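Local coordinates for protein serine repeat antigen 5 (PDB 6X42) that probably acts in the blood-stage malaria parasite as a papain-like pseudoprotease, its central domain having the fold of a cysteine-protease zymogen, at residues Asn49-Leu62 / Arg92-Ile106. Numbering follows the deposited sequence. Where two conformers were deposited one is given.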
loop_
_atom_site.group_PDB
_atom_site.type_symbol
_atom_site.label_atom_id
_atom_site.label_comp_id
_atom_site.label_asym_id
_atom_site.label_seq_id
_atom_site.Cartn_x
_atom_site.Cartn_y
_atom_site.Cartn_z
ATOM N N ASN A 49 15.534 6.996 -6.322
ATOM C CA ASN A 49 15.289 7.327 -7.722
ATOM C C ASN A 49 15.146 6.091 -8.615
ATOM O O ASN A 49 15.698 6.026 -9.713
ATOM C CB ASN A 49 16.370 8.278 -8.221
ATOM C CG ASN A 49 16.326 9.635 -7.514
ATOM O OD1 ASN A 49 15.297 10.030 -6.962
ATOM N ND2 ASN A 49 17.444 10.354 -7.524
ATOM N N CYS A 50 14.373 5.108 -8.149
ATOM C CA CYS A 50 13.916 3.984 -8.947
ATOM C C CYS A 50 12.404 3.883 -8.797
ATOM O O CYS A 50 11.831 4.367 -7.815
ATOM C CB CYS A 50 14.532 2.644 -8.513
ATOM S SG CYS A 50 16.300 2.488 -8.832
ATOM N N ASP A 51 11.766 3.247 -9.779
ATOM C CA ASP A 51 10.301 3.101 -9.809
ATOM C C ASP A 51 9.881 1.816 -9.105
ATOM O O ASP A 51 9.396 0.861 -9.711
ATOM C CB ASP A 51 9.801 3.127 -11.240
ATOM C CG ASP A 51 8.287 3.119 -11.340
ATOM O OD1 ASP A 51 7.602 3.307 -10.313
ATOM O OD2 ASP A 51 7.781 2.954 -12.473
ATOM N N THR A 52 10.076 1.828 -7.782
ATOM C CA THR A 52 9.886 0.635 -6.968
ATOM C C THR A 52 8.724 0.770 -5.987
ATOM O O THR A 52 8.591 -0.059 -5.078
ATOM C CB THR A 52 11.184 0.272 -6.238
ATOM O OG1 THR A 52 11.661 1.459 -5.619
ATOM C CG2 THR A 52 12.233 -0.315 -7.197
ATOM N N SER A 53 7.843 1.755 -6.179
ATOM C CA SER A 53 6.713 1.900 -5.263
ATOM C C SER A 53 5.839 0.653 -5.220
ATOM O O SER A 53 5.225 0.370 -4.184
ATOM C CB SER A 53 5.856 3.116 -5.611
ATOM O OG SER A 53 5.126 2.929 -6.822
ATOM N N TRP A 54 5.743 -0.086 -6.329
ATOM C CA TRP A 54 4.937 -1.304 -6.321
ATOM C C TRP A 54 5.405 -2.247 -5.217
ATOM O O TRP A 54 4.593 -2.944 -4.597
ATOM C CB TRP A 54 4.973 -1.977 -7.692
ATOM C CG TRP A 54 6.324 -2.465 -8.155
ATOM C CD1 TRP A 54 7.340 -1.702 -8.648
ATOM C CD2 TRP A 54 6.782 -3.809 -8.168
ATOM N NE1 TRP A 54 8.406 -2.504 -8.977
ATOM C CE2 TRP A 54 8.088 -3.800 -8.691
ATOM C CE3 TRP A 54 6.214 -5.033 -7.803
ATOM C CZ2 TRP A 54 8.832 -4.962 -8.868
ATOM C CZ3 TRP A 54 6.961 -6.181 -7.960
ATOM C CH2 TRP A 54 8.257 -6.134 -8.490
ATOM N N ILE A 55 6.714 -2.281 -4.961
ATOM C CA ILE A 55 7.279 -3.126 -3.913
ATOM C C ILE A 55 6.991 -2.544 -2.532
ATOM O O ILE A 55 6.563 -3.253 -1.619
ATOM C CB ILE A 55 8.794 -3.311 -4.114
ATOM C CG1 ILE A 55 9.128 -3.811 -5.508
ATOM C CG2 ILE A 55 9.322 -4.286 -3.053
ATOM C CD1 ILE A 55 10.649 -3.912 -5.776
ATOM N N PHE A 56 7.252 -1.252 -2.342
ATOM C CA PHE A 56 7.037 -0.637 -1.035
ATOM C C PHE A 56 5.581 -0.721 -0.601
ATOM O O PHE A 56 5.285 -1.066 0.547
ATOM C CB PHE A 56 7.563 0.812 -1.032
ATOM C CG PHE A 56 9.078 0.879 -0.992
ATOM C CD1 PHE A 56 9.823 0.925 -2.165
ATOM C CD2 PHE A 56 9.752 0.815 0.202
ATOM C CE1 PHE A 56 11.207 0.913 -2.132
ATOM C CE2 PHE A 56 11.136 0.818 0.241
ATOM C CZ PHE A 56 11.864 0.857 -0.939
ATOM N N ALA A 57 4.652 -0.418 -1.506
ATOM C CA ALA A 57 3.243 -0.440 -1.112
ATOM C C ALA A 57 2.750 -1.867 -0.872
ATOM O O ALA A 57 1.957 -2.131 0.047
ATOM C CB ALA A 57 2.402 0.252 -2.175
ATOM N N SER A 58 3.199 -2.806 -1.703
ATOM C CA SER A 58 2.776 -4.189 -1.543
ATOM C C SER A 58 3.338 -4.781 -0.262
ATOM O O SER A 58 2.630 -5.476 0.478
ATOM C CB SER A 58 3.209 -5.024 -2.746
ATOM O OG SER A 58 2.546 -4.659 -3.940
ATOM N N LYS A 59 4.613 -4.520 0.021
ATOM C CA LYS A 59 5.214 -5.082 1.224
ATOM C C LYS A 59 4.628 -4.446 2.480
ATOM O O LYS A 59 4.467 -5.122 3.508
ATOM C CB LYS A 59 6.745 -4.986 1.190
ATOM C CG LYS A 59 7.324 -3.688 1.718
ATOM C CD LYS A 59 8.846 -3.592 1.503
ATOM C CE LYS A 59 9.439 -2.397 2.195
ATOM N NZ LYS A 59 9.673 -2.658 3.639
ATOM N N TYR A 60 4.306 -3.148 2.423
ATOM C CA TYR A 60 3.695 -2.503 3.579
ATOM C C TYR A 60 2.336 -3.120 3.897
ATOM O O TYR A 60 1.983 -3.296 5.059
ATOM C CB TYR A 60 3.566 -1.006 3.359
ATOM C CG TYR A 60 2.879 -0.278 4.487
ATOM C CD1 TYR A 60 3.567 0.088 5.650
ATOM C CD2 TYR A 60 1.522 0.007 4.419
ATOM C CE1 TYR A 60 2.934 0.777 6.674
ATOM C CE2 TYR A 60 0.883 0.687 5.429
ATOM C CZ TYR A 60 1.580 1.071 6.558
ATOM O OH TYR A 60 0.899 1.773 7.533
ATOM N N HIS A 61 1.566 -3.465 2.865
ATOM C CA HIS A 61 0.291 -4.147 3.071
ATOM C C HIS A 61 0.490 -5.473 3.808
ATOM O O HIS A 61 -0.265 -5.781 4.732
ATOM C CB HIS A 61 -0.402 -4.291 1.713
ATOM C CG HIS A 61 -1.779 -4.887 1.757
ATOM N ND1 HIS A 61 -2.806 -4.391 2.527
ATOM C CD2 HIS A 61 -2.311 -5.918 1.060
ATOM C CE1 HIS A 61 -3.895 -5.120 2.325
ATOM N NE2 HIS A 61 -3.630 -6.035 1.416
ATOM N N LEU A 62 1.520 -6.247 3.448
ATOM C CA LEU A 62 1.835 -7.451 4.214
ATOM C C LEU A 62 2.319 -7.118 5.623
ATOM O O LEU A 62 1.998 -7.846 6.575
ATOM C CB LEU A 62 2.870 -8.306 3.488
ATOM C CG LEU A 62 2.441 -9.065 2.252
ATOM C CD1 LEU A 62 3.596 -9.945 1.773
ATOM C CD2 LEU A 62 1.209 -9.926 2.555
ATOM N N ARG A 92 14.541 -3.159 -13.534
ATOM C CA ARG A 92 13.881 -2.985 -12.241
ATOM C C ARG A 92 13.985 -1.576 -11.665
ATOM O O ARG A 92 13.211 -1.227 -10.767
ATOM C CB ARG A 92 14.417 -4.008 -11.240
ATOM C CG ARG A 92 13.833 -5.393 -11.453
ATOM C CD ARG A 92 12.412 -5.414 -10.939
ATOM N NE ARG A 92 11.920 -6.758 -10.687
ATOM C CZ ARG A 92 10.804 -7.269 -11.222
ATOM N NH1 ARG A 92 10.052 -6.554 -12.043
ATOM N NH2 ARG A 92 10.414 -8.489 -10.907
ATOM N N CYS A 93 14.934 -0.763 -12.108
ATOM C CA CYS A 93 14.988 0.612 -11.606
ATOM C C CYS A 93 14.113 1.538 -12.440
ATOM O O CYS A 93 13.367 2.357 -11.892
ATOM C CB CYS A 93 16.429 1.124 -11.549
ATOM S SG CYS A 93 16.543 2.804 -10.840
ATOM N N ASP A 94 14.147 1.381 -13.757
ATOM C CA ASP A 94 13.468 2.330 -14.621
ATOM C C ASP A 94 11.991 2.034 -14.772
ATOM O O ASP A 94 11.227 2.947 -15.073
ATOM C CB ASP A 94 14.126 2.371 -16.004
ATOM C CG ASP A 94 15.416 3.170 -16.012
ATOM O OD1 ASP A 94 15.800 3.690 -14.941
ATOM O OD2 ASP A 94 16.035 3.292 -17.092
ATOM N N GLU A 95 11.577 0.788 -14.594
ATOM C CA GLU A 95 10.209 0.386 -14.904
ATOM C C GLU A 95 9.578 -0.327 -13.718
ATOM O O GLU A 95 10.072 -1.367 -13.271
ATOM C CB GLU A 95 10.193 -0.563 -16.101
ATOM C CG GLU A 95 10.846 -0.031 -17.367
ATOM C CD GLU A 95 10.086 1.111 -18.013
ATOM O OE1 GLU A 95 8.877 1.261 -17.742
ATOM O OE2 GLU A 95 10.715 1.879 -18.782
ATOM N N GLY A 96 8.465 0.178 -13.256
ATOM C CA GLY A 96 7.768 -0.472 -12.182
ATOM C C GLY A 96 6.856 -1.564 -12.687
ATOM O O GLY A 96 6.462 -1.597 -13.846
ATOM N N SER A 97 6.490 -2.456 -11.784
ATOM C CA SER A 97 5.649 -3.605 -12.094
ATOM C C SER A 97 4.318 -3.468 -11.351
ATOM O O SER A 97 3.738 -2.371 -11.364
ATOM C CB SER A 97 6.401 -4.883 -11.802
ATOM O OG SER A 97 5.613 -5.975 -12.223
ATOM N N SER A 98 3.821 -4.513 -10.705
ATOM C CA SER A 98 2.462 -4.509 -10.188
ATOM C C SER A 98 2.393 -5.337 -8.913
ATOM O O SER A 98 3.232 -6.219 -8.686
ATOM C CB SER A 98 1.493 -5.115 -11.206
ATOM O OG SER A 98 1.777 -6.493 -11.343
ATOM N N PRO A 99 1.351 -5.138 -8.106
ATOM C CA PRO A 99 1.113 -6.045 -6.973
ATOM C C PRO A 99 0.922 -7.486 -7.383
ATOM O O PRO A 99 1.288 -8.389 -6.627
ATOM C CB PRO A 99 -0.146 -5.466 -6.306
ATOM C CG PRO A 99 -0.092 -4.025 -6.673
ATOM C CD PRO A 99 0.446 -3.982 -8.081
ATOM N N MET A 100 0.361 -7.720 -8.571
ATOM C CA MET A 100 0.263 -9.075 -9.103
ATOM C C MET A 100 1.638 -9.715 -9.212
ATOM O O MET A 100 1.818 -10.884 -8.848
ATOM C CB MET A 100 -0.453 -9.015 -10.457
ATOM C CG MET A 100 -1.803 -8.233 -10.440
ATOM S SD MET A 100 -1.820 -6.392 -10.533
ATOM C CE MET A 100 -3.266 -6.035 -9.547
ATOM N N GLU A 101 2.620 -8.981 -9.740
ATOM C CA GLU A 101 3.936 -9.596 -9.854
ATOM C C GLU A 101 4.564 -9.794 -8.478
ATOM O O GLU A 101 5.286 -10.770 -8.247
ATOM C CB GLU A 101 4.891 -8.827 -10.772
ATOM C CG GLU A 101 6.205 -9.641 -10.900
ATOM C CD GLU A 101 7.329 -9.043 -11.748
ATOM O OE1 GLU A 101 7.239 -7.898 -12.234
ATOM O OE2 GLU A 101 8.337 -9.759 -11.936
ATOM N N PHE A 102 4.312 -8.870 -7.553
ATOM C CA PHE A 102 4.805 -9.027 -6.190
ATOM C C PHE A 102 4.394 -10.376 -5.613
ATOM O O PHE A 102 5.220 -11.110 -5.049
ATOM C CB PHE A 102 4.302 -7.857 -5.346
ATOM C CG PHE A 102 4.760 -7.884 -3.932
ATOM C CD1 PHE A 102 5.900 -7.173 -3.537
ATOM C CD2 PHE A 102 4.031 -8.554 -2.966
ATOM C CE1 PHE A 102 6.319 -7.189 -2.224
ATOM C CE2 PHE A 102 4.443 -8.561 -1.652
ATOM C CZ PHE A 102 5.593 -7.876 -1.274
ATOM N N LEU A 103 3.121 -10.735 -5.755
ATOM C CA LEU A 103 2.695 -12.026 -5.234
ATOM C C LEU A 103 3.373 -13.186 -5.960
ATOM O O LEU A 103 3.682 -14.214 -5.350
ATOM C CB LEU A 103 1.184 -12.162 -5.340
ATOM C CG LEU A 103 0.378 -11.285 -4.396
ATOM C CD1 LEU A 103 -1.091 -11.558 -4.645
ATOM C CD2 LEU A 103 0.698 -11.534 -2.943
ATOM N N GLN A 104 3.587 -13.059 -7.268
ATOM C CA GLN A 104 4.241 -14.133 -8.010
ATOM C C GLN A 104 5.650 -14.379 -7.501
ATOM O O GLN A 104 6.107 -15.525 -7.451
ATOM C CB GLN A 104 4.281 -13.773 -9.489
ATOM C CG GLN A 104 4.605 -14.965 -10.366
ATOM C CD GLN A 104 3.497 -16.032 -10.327
ATOM O OE1 GLN A 104 2.308 -15.713 -10.411
ATOM N NE2 GLN A 104 3.887 -17.289 -10.180
ATOM N N ILE A 105 6.362 -13.317 -7.129
ATOM C CA ILE A 105 7.710 -13.469 -6.599
ATOM C C ILE A 105 7.682 -14.220 -5.277
ATOM O O ILE A 105 8.500 -15.126 -5.047
ATOM C CB ILE A 105 8.367 -12.082 -6.473
ATOM C CG1 ILE A 105 8.635 -11.528 -7.872
ATOM C CG2 ILE A 105 9.637 -12.153 -5.629
ATOM C CD1 ILE A 105 8.781 -10.055 -7.908
ATOM N N ILE A 106 6.731 -13.883 -4.401
ATOM C CA ILE A 106 6.545 -14.659 -3.173
ATOM C C ILE A 106 6.269 -16.124 -3.485
ATOM O O ILE A 106 6.806 -17.021 -2.834
ATOM C CB ILE A 106 5.410 -14.073 -2.316
ATOM C CG1 ILE A 106 5.808 -12.717 -1.791
ATOM C CG2 ILE A 106 5.070 -15.034 -1.161
ATOM C CD1 ILE A 106 4.702 -12.071 -1.001
HETATM O O HOH W 1 14.881 5.795 -12.825
HETATM O O HOH W 2 8.789 4.132 -14.709
HETATM O O HOH W 3 10.721 -2.296 -10.573
#
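Trp54, at the start of helix 53-62, lays its indole against the 96-98 backbone that leads into helix 99-106. With CG set between the backbone N and the carbonyl carbon (chi1 63°), the ring lies along that backbone, and CB is nearest Ser97 O. In the pyrrole ring, CD1 lies 3.3 Å from Ser97 N. NE1 donates to a water that itself donates to Arg92 O and Glu95 O, so a single solvent molecule ties the indole to the loop. Ser97 CB sits over the six-membered ring as a CH-pi contact, 3.6 Å from its centroid, while Ile55 CG1 covers the opposite face. Farther out, CE3 approaches Ser98 O, CZ3 reaches Phe102 N, and CH2 meets Ile105 CD1 at the ring edge.

CZ2 touches a face of the Arg92 guanidinium, whose plane is turned 56° from the indole. Arg92 in turn grips Glu101 end-on, NH2 reaching OE2 at 2.6 Å and NH1 reaching OE1; OE1 also accepts from Ser97 OG, which should hold the carboxylate firmly beside the tryptophan.

Farther along both helices, Phe102 fits as a knob among Trp54, Ile55, Ser58 and Leu62. Ser58 CB lies over its ring, 3.5 Å from the centroid, and Leu62 CD1 meets the ring edge and touches Ile106 CD1 tip to tip. The helix axes cross at -68°.

At the other end the Cys50–Cys93 disulfide staples the loops together, and Asp51 N donates to Cys93 O at 2.8 Å, nearly straight. Helix 53-68 corresponds to the long central helix of the papain fold; the disulfide and Trp54 join residues 92-98 and helix 99-109 to its N-terminal end. There Ser53, just before Trp54, stands where papain-family enzymes carry the catalytic cysteine, consistent with a pseudo-enzyme.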